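Local structure of insecticyanin-A (Manduca sexta, 1Z24) at residues S21-A26 against N112-Y117; N16-S21 against L74-D79; A55-S60 against Y88-K93. The protein binds biliverdin IX gamma, giving a blue pigment that, mixed with lipoprotein-bound carotenes, colours hornworms green for camouflage. All coordinates share one frame; numbering follows the deposited sequence.

Contact 1: S21-A26 against N112-Y117; sequences SAFAGA and NYAINY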
loop_
_atom_site.group_PDB
_atom_site.type_symbol
_atom_site.label_atom_id
_atom_site.label_comp_id
_atom_site.label_asym_id
_atom_site.label_seq_id
_atom_site.Cartn_x
_atom_site.Cartn_y
_atom_site.Cartn_z
ATOM N N SER A 21 4.605 -29.661 4.342
ATOM C CA SER A 21 4.012 -30.956 4.266
ATOM C C SER A 21 2.565 -30.902 4.604
ATOM O O SER A 21 1.771 -31.699 4.118
ATOM C CB SER A 21 4.706 -32.014 5.086
ATOM O OG SER A 21 4.153 -32.012 6.374
ATOM N N ALA A 22 2.221 -29.962 5.461
ATOM C CA ALA A 22 0.837 -29.861 5.835
ATOM C C ALA A 22 0.086 -29.222 4.676
ATOM O O ALA A 22 -1.094 -29.449 4.428
ATOM C CB ALA A 22 0.788 -28.965 7.067
ATOM N N PHE A 23 0.789 -28.407 3.924
ATOM C CA PHE A 23 0.136 -27.746 2.826
ATOM C C PHE A 23 -0.125 -28.597 1.617
ATOM O O PHE A 23 -1.005 -28.313 0.822
ATOM C CB PHE A 23 1.011 -26.548 2.492
ATOM C CG PHE A 23 0.395 -25.531 1.571
ATOM C CD1 PHE A 23 -0.593 -24.670 2.055
ATOM C CD2 PHE A 23 0.826 -25.404 0.246
ATOM C CE1 PHE A 23 -1.177 -23.699 1.230
ATOM C CE2 PHE A 23 0.244 -24.452 -0.600
ATOM C CZ PHE A 23 -0.745 -23.590 -0.100
ATOM N N ALA A 24 0.672 -29.617 1.484
ATOM C CA ALA A 24 0.539 -30.518 0.379
ATOM C C ALA A 24 -0.895 -31.046 0.217
ATOM O O ALA A 24 -1.677 -31.205 1.158
ATOM C CB ALA A 24 1.640 -31.603 0.467
ATOM N N GLY A 25 -1.276 -31.303 -1.022
ATOM C CA GLY A 25 -2.609 -31.792 -1.317
ATOM C C GLY A 25 -3.196 -31.201 -2.590
ATOM O O GLY A 25 -2.537 -30.552 -3.368
ATOM N N ALA A 26 -4.467 -31.438 -2.811
ATOM C CA ALA A 26 -5.156 -30.941 -3.988
ATOM C C ALA A 26 -5.998 -29.714 -3.650
ATOM O O ALA A 26 -6.999 -29.728 -2.907
ATOM C CB ALA A 26 -6.022 -32.075 -4.489
ATOM N N ASN A 112 -8.186 -26.903 5.285
ATOM C CA ASN A 112 -9.357 -26.557 4.472
ATOM C C ASN A 112 -9.245 -25.403 3.486
ATOM O O ASN A 112 -9.869 -25.442 2.436
ATOM C CB ASN A 112 -10.410 -25.945 5.414
ATOM C CG ASN A 112 -10.704 -26.931 6.465
ATOM O OD1 ASN A 112 -11.155 -28.012 6.170
ATOM N ND2 ASN A 112 -10.357 -26.611 7.671
ATOM N N TYR A 113 -8.520 -24.347 3.836
ATOM C CA TYR A 113 -8.435 -23.218 2.924
ATOM C C TYR A 113 -7.062 -22.577 2.950
ATOM O O TYR A 113 -6.261 -22.732 3.900
ATOM C CB TYR A 113 -9.486 -22.113 3.340
ATOM C CG TYR A 113 -8.962 -21.317 4.524
ATOM C CD1 TYR A 113 -8.168 -20.169 4.364
ATOM C CD2 TYR A 113 -9.239 -21.747 5.825
ATOM C CE1 TYR A 113 -7.625 -19.505 5.469
ATOM C CE2 TYR A 113 -8.728 -21.092 6.948
ATOM C CZ TYR A 113 -7.913 -19.973 6.753
ATOM O OH TYR A 113 -7.416 -19.341 7.837
ATOM N N ALA A 114 -6.837 -21.831 1.885
ATOM C CA ALA A 114 -5.629 -21.061 1.711
ATOM C C ALA A 114 -5.972 -19.811 0.936
ATOM O O ALA A 114 -6.813 -19.851 0.043
ATOM C CB ALA A 114 -4.458 -21.738 0.985
ATOM N N ILE A 115 -5.314 -18.697 1.277
ATOM C CA ILE A 115 -5.475 -17.420 0.579
ATOM C C ILE A 115 -4.087 -17.081 0.040
ATOM O O ILE A 115 -3.154 -16.768 0.812
ATOM C CB ILE A 115 -6.094 -16.295 1.389
ATOM C CG1 ILE A 115 -7.453 -16.746 1.903
ATOM C CG2 ILE A 115 -6.297 -15.055 0.545
ATOM C CD1 ILE A 115 -7.901 -15.814 3.025
ATOM N N ASN A 116 -3.955 -17.189 -1.296
ATOM C CA ASN A 116 -2.706 -16.939 -2.038
ATOM C C ASN A 116 -2.753 -15.635 -2.802
ATOM O O ASN A 116 -3.824 -15.181 -3.191
ATOM C CB ASN A 116 -2.390 -18.119 -2.987
ATOM C CG ASN A 116 -1.812 -19.306 -2.238
ATOM O OD1 ASN A 116 -1.204 -20.186 -2.818
ATOM N ND2 ASN A 116 -1.997 -19.324 -0.997
ATOM N N TYR A 117 -1.592 -15.039 -3.014
ATOM C CA TYR A 117 -1.569 -13.766 -3.708
ATOM C C TYR A 117 -0.250 -13.466 -4.382
ATOM O O TYR A 117 0.696 -14.139 -4.146
ATOM C CB TYR A 117 -1.652 -12.795 -2.513
ATOM C CG TYR A 117 -1.249 -11.312 -2.633
ATOM C CD1 TYR A 117 -2.234 -10.337 -2.807
ATOM C CD2 TYR A 117 0.086 -10.912 -2.527
ATOM C CE1 TYR A 117 -1.932 -8.974 -2.891
ATOM C CE2 TYR A 117 0.412 -9.556 -2.594
ATOM C CZ TYR A 117 -0.594 -8.602 -2.768
ATOM O OH TYR A 117 -0.264 -7.285 -2.825
#

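Contact 2: N16-S21 against L74-D79; sequences NDFDLS and LEIAPD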
loop_
_atom_site.group_PDB
_atom_site.type_symbol
_atom_site.label_atom_id
_atom_site.label_comp_id
_atom_site.label_asym_id
_atom_site.label_seq_id
_atom_site.Cartn_x
_atom_site.Cartn_y
_atom_site.Cartn_z
ATOM N N ASN A 16 3.221 -16.889 8.564
ATOM C CA ASN A 16 4.363 -17.336 9.341
ATOM C C ASN A 16 4.340 -18.848 9.675
ATOM O O ASN A 16 3.286 -19.516 9.759
ATOM C CB ASN A 16 4.359 -16.614 10.709
ATOM C CG ASN A 16 4.879 -15.236 10.556
ATOM O OD1 ASN A 16 4.269 -14.261 10.924
ATOM N ND2 ASN A 16 6.040 -15.150 10.007
ATOM N N ASP A 17 5.518 -19.400 9.910
ATOM C CA ASP A 17 5.571 -20.803 10.276
ATOM C C ASP A 17 4.974 -21.703 9.257
ATOM O O ASP A 17 4.296 -22.654 9.587
ATOM C CB ASP A 17 4.813 -21.009 11.578
ATOM C CG ASP A 17 5.821 -21.329 12.663
ATOM O OD1 ASP A 17 5.794 -20.830 13.786
ATOM O OD2 ASP A 17 6.750 -22.185 12.252
ATOM N N PHE A 18 5.245 -21.391 8.012
ATOM C CA PHE A 18 4.708 -22.193 6.967
ATOM C C PHE A 18 5.160 -23.646 7.027
ATOM O O PHE A 18 6.345 -23.913 7.190
ATOM C CB PHE A 18 5.220 -21.613 5.677
ATOM C CG PHE A 18 4.531 -22.252 4.468
ATOM C CD1 PHE A 18 5.212 -22.863 3.413
ATOM C CD2 PHE A 18 3.146 -22.216 4.375
ATOM C CE1 PHE A 18 4.577 -23.419 2.290
ATOM C CE2 PHE A 18 2.485 -22.778 3.281
ATOM C CZ PHE A 18 3.188 -23.359 2.216
ATOM N N ASP A 19 4.189 -24.565 6.858
ATOM C CA ASP A 19 4.399 -26.005 6.853
ATOM C C ASP A 19 4.063 -26.638 5.488
ATOM O O ASP A 19 2.905 -26.953 5.140
ATOM C CB ASP A 19 3.552 -26.728 7.948
ATOM C CG ASP A 19 3.906 -28.214 8.201
ATOM O OD1 ASP A 19 3.779 -28.748 9.292
ATOM O OD2 ASP A 19 4.346 -28.891 7.142
ATOM N N LEU A 20 5.095 -26.852 4.714
ATOM C CA LEU A 20 4.869 -27.445 3.408
ATOM C C LEU A 20 4.246 -28.825 3.394
ATOM O O LEU A 20 3.444 -29.155 2.517
ATOM C CB LEU A 20 6.119 -27.389 2.533
ATOM C CG LEU A 20 5.948 -27.877 1.091
ATOM C CD1 LEU A 20 4.899 -27.102 0.307
ATOM C CD2 LEU A 20 7.302 -27.941 0.374
ATOM N N SER A 21 4.605 -29.661 4.342
ATOM C CA SER A 21 4.012 -30.956 4.266
ATOM C C SER A 21 2.565 -30.902 4.604
ATOM O O SER A 21 1.771 -31.699 4.118
ATOM C CB SER A 21 4.706 -32.014 5.086
ATOM O OG SER A 21 4.153 -32.012 6.374
ATOM N N LEU A 74 8.366 -27.804 -7.220
ATOM C CA LEU A 74 7.949 -26.862 -6.215
ATOM C C LEU A 74 8.980 -26.773 -5.116
ATOM O O LEU A 74 9.500 -27.788 -4.669
ATOM C CB LEU A 74 6.563 -27.325 -5.655
ATOM C CG LEU A 74 5.874 -26.216 -4.842
ATOM C CD1 LEU A 74 4.410 -26.503 -4.591
ATOM C CD2 LEU A 74 6.488 -26.084 -3.484
ATOM N N GLU A 75 9.263 -25.577 -4.644
ATOM C CA GLU A 75 10.224 -25.427 -3.574
ATOM C C GLU A 75 9.935 -24.169 -2.777
ATOM O O GLU A 75 9.302 -23.221 -3.277
ATOM C CB GLU A 75 11.591 -25.289 -4.216
ATOM C CG GLU A 75 12.765 -25.763 -3.413
ATOM C CD GLU A 75 13.991 -25.341 -4.101
ATOM O OE1 GLU A 75 15.113 -25.444 -3.612
ATOM O OE2 GLU A 75 13.697 -24.837 -5.287
ATOM N N ILE A 76 10.401 -24.174 -1.535
ATOM C CA ILE A 76 10.188 -23.014 -0.739
ATOM C C ILE A 76 11.078 -21.906 -1.269
ATOM O O ILE A 76 12.255 -22.106 -1.621
ATOM C CB ILE A 76 10.591 -23.221 0.725
ATOM C CG1 ILE A 76 9.797 -24.326 1.425
ATOM C CG2 ILE A 76 10.486 -21.918 1.552
ATOM C CD1 ILE A 76 8.288 -24.107 1.545
ATOM N N ALA A 77 10.537 -20.689 -1.311
ATOM C CA ALA A 77 11.326 -19.546 -1.772
ATOM C C ALA A 77 12.586 -19.352 -0.908
ATOM O O ALA A 77 12.582 -19.504 0.327
ATOM C CB ALA A 77 10.503 -18.245 -1.954
ATOM N N PRO A 78 13.678 -19.032 -1.593
ATOM C CA PRO A 78 14.969 -18.829 -0.993
ATOM C C PRO A 78 14.916 -17.914 0.162
ATOM O O PRO A 78 15.542 -18.227 1.116
ATOM C CB PRO A 78 15.947 -18.225 -1.989
ATOM C CG PRO A 78 15.173 -18.147 -3.245
ATOM C CD PRO A 78 13.782 -18.742 -3.009
ATOM N N ASP A 79 14.214 -16.796 0.074
ATOM C CA ASP A 79 14.180 -15.944 1.219
ATOM C C ASP A 79 13.339 -16.566 2.372
ATOM O O ASP A 79 13.664 -16.409 3.545
ATOM C CB ASP A 79 13.674 -14.540 0.868
ATOM C CG ASP A 79 12.202 -14.542 0.444
ATOM O OD1 ASP A 79 11.428 -13.708 0.703
ATOM O OD2 ASP A 79 11.839 -15.500 -0.301
#

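Contact 3: A55-S60 against Y88-K93; sequences ASVYNS and YVMTFK. With BLV (biliverdin IX gamma chromophore), chain B.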
loop_
_atom_site.group_PDB
_atom_site.type_symbol
_atom_site.label_atom_id
_atom_site.label_comp_id
_atom_site.label_asym_id
_atom_site.label_seq_id
_atom_site.Cartn_x
_atom_site.Cartn_y
_atom_site.Cartn_z
ATOM N N ALA A 55 9.400 -31.772 -3.697
ATOM C CA ALA A 55 8.041 -31.345 -3.938
ATOM C C ALA A 55 7.770 -31.123 -5.416
ATOM O O ALA A 55 8.614 -30.632 -6.135
ATOM C CB ALA A 55 7.743 -30.140 -3.084
ATOM N N SER A 56 6.587 -31.510 -5.876
ATOM C CA SER A 56 6.235 -31.344 -7.277
ATOM C C SER A 56 4.847 -30.760 -7.440
ATOM O O SER A 56 4.047 -30.733 -6.508
ATOM C CB SER A 56 6.283 -32.645 -8.011
ATOM O OG SER A 56 5.343 -33.528 -7.509
ATOM N N VAL A 57 4.540 -30.276 -8.620
ATOM C CA VAL A 57 3.216 -29.704 -8.826
ATOM C C VAL A 57 2.523 -30.267 -10.057
ATOM O O VAL A 57 3.138 -30.544 -11.077
ATOM C CB VAL A 57 3.205 -28.143 -8.776
ATOM C CG1 VAL A 57 4.484 -27.525 -9.265
ATOM C CG2 VAL A 57 2.081 -27.527 -9.570
ATOM N N TYR A 58 1.232 -30.427 -9.952
ATOM C CA TYR A 58 0.445 -30.883 -11.022
ATOM C C TYR A 58 -0.740 -29.905 -11.086
ATOM O O TYR A 58 -1.604 -29.873 -10.212
ATOM C CB TYR A 58 -0.032 -32.333 -10.798
ATOM C CG TYR A 58 -0.935 -32.757 -11.944
ATOM C CD1 TYR A 58 -0.393 -33.329 -13.095
ATOM C CD2 TYR A 58 -2.314 -32.617 -11.897
ATOM C CE1 TYR A 58 -1.171 -33.711 -14.180
ATOM C CE2 TYR A 58 -3.124 -33.011 -12.966
ATOM C CZ TYR A 58 -2.543 -33.555 -14.101
ATOM O OH TYR A 58 -3.309 -33.991 -15.124
ATOM N N ASN A 59 -0.784 -29.078 -12.126
ATOM C CA ASN A 59 -1.878 -28.151 -12.252
ATOM C C ASN A 59 -2.752 -28.522 -13.443
ATOM O O ASN A 59 -2.268 -28.903 -14.527
ATOM C CB ASN A 59 -1.372 -26.735 -12.626
ATOM C CG ASN A 59 -0.821 -25.823 -11.540
ATOM O OD1 ASN A 59 -1.127 -25.974 -10.311
ATOM N ND2 ASN A 59 0.053 -24.838 -12.022
ATOM N N SER A 60 -4.051 -28.379 -13.268
ATOM C CA SER A 60 -4.934 -28.674 -14.339
ATOM C C SER A 60 -6.235 -27.934 -14.294
ATOM O O SER A 60 -6.723 -27.484 -13.271
ATOM C CB SER A 60 -5.256 -30.176 -14.445
ATOM O OG SER A 60 -6.236 -30.602 -13.488
ATOM N N TYR A 88 6.431 -19.818 -1.989
ATOM C CA TYR A 88 7.007 -20.921 -2.725
ATOM C C TYR A 88 7.181 -20.642 -4.208
ATOM O O TYR A 88 6.587 -19.739 -4.801
ATOM C CB TYR A 88 6.233 -22.240 -2.382
ATOM C CG TYR A 88 4.801 -22.243 -2.831
ATOM C CD1 TYR A 88 4.429 -22.728 -4.097
ATOM C CD2 TYR A 88 3.816 -21.688 -2.006
ATOM C CE1 TYR A 88 3.094 -22.759 -4.525
ATOM C CE2 TYR A 88 2.482 -21.685 -2.416
ATOM C CZ TYR A 88 2.132 -22.220 -3.660
ATOM O OH TYR A 88 0.810 -22.170 -4.030
ATOM N N VAL A 89 8.022 -21.445 -4.814
ATOM C CA VAL A 89 8.301 -21.301 -6.228
ATOM C C VAL A 89 7.925 -22.563 -6.972
ATOM O O VAL A 89 8.224 -23.648 -6.486
ATOM C CB VAL A 89 9.802 -21.153 -6.422
ATOM C CG1 VAL A 89 10.145 -20.927 -7.925
ATOM C CG2 VAL A 89 10.325 -20.097 -5.426
ATOM N N MET A 90 7.266 -22.367 -8.133
ATOM C CA MET A 90 6.826 -23.412 -9.023
ATOM C C MET A 90 7.584 -23.193 -10.303
ATOM O O MET A 90 7.541 -22.111 -10.868
ATOM C CB MET A 90 5.345 -23.302 -9.272
ATOM C CG MET A 90 4.597 -23.527 -7.960
ATOM S SD MET A 90 2.816 -23.647 -8.313
ATOM C CE MET A 90 2.374 -21.946 -8.876
ATOM N N THR A 91 8.308 -24.207 -10.723
ATOM C CA THR A 91 9.069 -24.069 -11.905
ATOM C C THR A 91 8.553 -25.016 -12.910
ATOM O O THR A 91 8.421 -26.237 -12.684
ATOM C CB THR A 91 10.475 -24.470 -11.588
ATOM O OG1 THR A 91 10.990 -23.600 -10.574
ATOM C CG2 THR A 91 11.308 -24.399 -12.869
ATOM N N PHE A 92 8.254 -24.408 -14.025
ATOM C CA PHE A 92 7.725 -25.116 -15.201
ATOM C C PHE A 92 8.593 -24.885 -16.440
ATOM O O PHE A 92 9.137 -23.810 -16.616
ATOM C CB PHE A 92 6.320 -24.605 -15.589
ATOM C CG PHE A 92 5.374 -24.867 -14.485
ATOM C CD1 PHE A 92 4.893 -26.158 -14.239
ATOM C CD2 PHE A 92 5.028 -23.805 -13.647
ATOM C CE1 PHE A 92 4.017 -26.367 -13.175
ATOM C CE2 PHE A 92 4.138 -23.992 -12.579
ATOM C CZ PHE A 92 3.653 -25.282 -12.371
ATOM N N LYS A 93 8.723 -25.879 -17.311
ATOM C CA LYS A 93 9.535 -25.697 -18.498
ATOM C C LYS A 93 8.732 -25.909 -19.760
ATOM O O LYS A 93 8.029 -26.906 -19.862
ATOM C CB LYS A 93 10.674 -26.683 -18.503
ATOM C CG LYS A 93 11.631 -26.526 -17.339
ATOM C CD LYS A 93 12.669 -27.637 -17.209
ATOM C CE LYS A 93 13.729 -27.365 -16.151
ATOM N NZ LYS A 93 14.097 -28.598 -15.434
HETATM N NA BLV B . -0.154 -18.370 -11.797
HETATM C C1A BLV B . 0.484 -17.364 -12.442
HETATM C C2A BLV B . 1.359 -16.584 -11.583
HETATM C C3A BLV B . 1.257 -17.155 -10.349
HETATM C C4A BLV B . 0.298 -18.266 -10.497
HETATM C CMA BLV B . 1.908 -16.724 -8.980
HETATM O OA BLV B . 0.336 -17.156 -13.627
HETATM C CAA BLV B . 2.133 -15.393 -11.980
HETATM C CBA BLV B . 1.094 -14.312 -12.035
HETATM C CGA BLV B . 1.724 -13.056 -12.635
HETATM O O1A BLV B . 2.057 -12.124 -11.955
HETATM O O2A BLV B . 1.922 -13.019 -13.808
HETATM C CHB BLV B . -0.098 -19.068 -9.428
HETATM N NB BLV B . -1.600 -20.680 -10.489
HETATM C C1B BLV B . -1.114 -20.009 -9.388
HETATM C C2B BLV B . -1.777 -20.445 -8.184
HETATM C C3B BLV B . -2.657 -21.368 -8.573
HETATM C C4B BLV B . -2.552 -21.501 -10.030
HETATM C CMB BLV B . -1.501 -19.952 -6.772
HETATM C CAB BLV B . -3.602 -22.118 -7.683
HETATM C CBB BLV B . -4.857 -22.270 -8.218
HETATM C CHC BLV B . -3.298 -22.423 -10.778
HETATM N NC BLV B . -2.742 -22.080 -13.111
HETATM C C1C BLV B . -3.246 -22.809 -12.086
HETATM C C2C BLV B . -3.793 -24.091 -12.560
HETATM C C3C BLV B . -3.615 -24.220 -13.877
HETATM C C4C BLV B . -2.931 -22.914 -14.243
HETATM C CMC BLV B . -4.340 -25.116 -11.683
HETATM C CAC BLV B . -3.982 -25.302 -14.910
HETATM C CBC BLV B . -3.279 -25.426 -16.061
HETATM C CHD BLV B . -2.604 -22.507 -15.584
HETATM N ND BLV B . -0.528 -21.257 -15.105
HETATM C C1D BLV B . -1.511 -21.773 -15.997
HETATM C C2D BLV B . -1.147 -21.429 -17.406
HETATM C C3D BLV B . 0.032 -20.719 -17.366
HETATM C C4D BLV B . 0.381 -20.643 -15.959
HETATM C CMD BLV B . -1.905 -21.751 -18.658
HETATM O OD BLV B . 1.383 -20.097 -15.562
HETATM C CAD BLV B . 0.784 -20.180 -18.517
HETATM C CBD BLV B . 1.962 -21.098 -18.780
HETATM C CGD BLV B . 2.941 -20.483 -19.845
HETATM O O1D BLV B . 2.835 -20.783 -20.991
HETATM O O2D BLV B . 3.798 -19.678 -19.531
#

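Contact 1: S21-A26 against N112-Y117
Phe-23 reaches from the end of helix 20-23 to strand 113-122, where its CE1 lies 3.8 Å from CB of Ala-114. The methyl group meets the rim of the ring, near the ring plane. The CA atoms of Phe-23 and Ala-114 are 8.9 Å apart, and the CB of Phe-23 does not aim at the strand. With CG anti to the backbone N (chi1 -167°), the ring is carried inward and spans the gap that the backbones leave. Ala-114, by contrast, has its CB turned toward the helix segment.

Beyond this close meeting the contact slackens. CZ of Phe-23 is 4.4 Å from OD1 of Asn-116, again beside the ring edge, and the two merely border one another. The amide oxygen is satisfied elsewhere, by a hydrogen bond with the hydroxyl of Tyr-88, and about 4 Å separates the Asn-116 side chain from the bound biliverdin. All three touching residues are buried, whereas Ser-21, two residues earlier, is exposed to solvent and takes no share in the packing.

After Phe-23 the chain leaves the helix at Ala-24 and enters strand 25-32 through Gly-25, whose phi of 142° is one that glycine readily adopts. Trp-27 follows, with its ring against that of Phe-23 and its NE1 hydrogen-bonded to the Phe-23 carbonyl oxygen. Gly-25, Ala-26 and Trp-27 form the Gly-X-Trp signature of the lipocalins, and a short helix leading into the first barrel strand through this motif is characteristic of the lipocalin fold.

Contact 2: N16-S21 against L74-D79
Leu-20 and Ile-76 bring the two backbones nearest, with their CA atoms 8.1 Å apart, where the chain entering helix 20-23 passes the end of strand 66-76. Side chains bridge the interval, centred on CD1 of Ile-76. It meets the edge of the Phe-18 ring in the ring plane, 3.8 Å from CD1 of Phe-18 and equally close to CE1 of that ring. The same methyl lies 4.1 Å from CB of Leu-20, as the two aliphatic chains run past each other in opposite directions. The CB of Ile-76 does not aim at segment 16-21; CG1, set beside the backbone N (chi1 -61°), brings the terminal methyl round to it. A looser apolar touch extends the contact toward earlier strand residues, where CD1 of Leu-20 is 4.2 Å from CD2 of Leu-74.

Phe-18 is also backed by its own chain, since the N of Leu-20 sits 4.1 Å above one face of the ring, displaced toward the rim. Asp-19 turns away from the strand and serves as N-cap of the helix. Its OD2 accepts the hydroxyl of Ser-21 on the syn side at 3.2 Å (OG to OD2) and is hydrogen-bonded to the backbone N of Ala-22.

The carboxylate thus caps the helix start, with Ser-21 donating to it; between the segments the apolar contact probably rests on van der Waals packing and water exclusion.

Contact 3: A55-S60 against Y88-K93
One face of the Asn-59 amide lies flat over the biliverdin pyrrole that carries the methyl CMC, the two planes nearly parallel, while CZ of Phe-92 is on the other side of the amide plane. CG of Asn-59 is 3.6 Å from C2C of this pyrrole, and CB of Asn-59 is 3.5 Å from CMC. Toward Phe-92 the approach is oblique: ND2 of Asn-59 is 3.6 Å from CZ of Phe-92, and the amide and ring planes are inclined by 37°. The Phe-92 ring turns its edge to Val-57, with CZ of Phe-92 3.9 Å from CG2 of Val-57 and the methyl near the ring plane. Replacing Asn-59 by alanine would probably leave that face of the pyrrole and the Phe-92 corner without the amide between them, giving the chromophore more freedom to shift.

Met-90 extends the lining. Its SD lies 4.1 Å from CG2 of Val-57, and the two side chains cross at about a right angle. The chain then bends at its last torsion (chi3 -67°), bringing CE to 3.8 Å from the methine carbon CHB of the biliverdin.

The strand axes are 7.9 Å apart at closest approach and run 65° from each other. They are not sheet neighbours: strand 66-76 pairs with both, and the side chains meet across its inner surface. Strands of a curled sheet that face each other through their inward residues around a bound pigment form the wall of the lipocalin calyx, here its biliverdin pocket.

In the fold
All three contacts reach one curled sheet, with centres about 11 Å (contacts 1 and 2), about 14 Å (1 and 3) and about 13 Å (2 and 3) apart. Contacts 1 and 2 share Ser-21 and helix 20-23, and the edge-to-face rings of Phe-18 and Phe-23 join them. Along the chain, contact 3 falls wholly between the two segments of contact 1, while contact 2 alternates with both. Backbone hydrogen bonds of Leu-74 with Ala-55 and of Glu-75 with Val-89 tie contact 2 to contact 3, and Tyr-88 reaches back to Phe-23. Contacts 1 and 2 thus seat the leading helix at the end of the barrel, and contact 3 lines the biliverdin pocket within it.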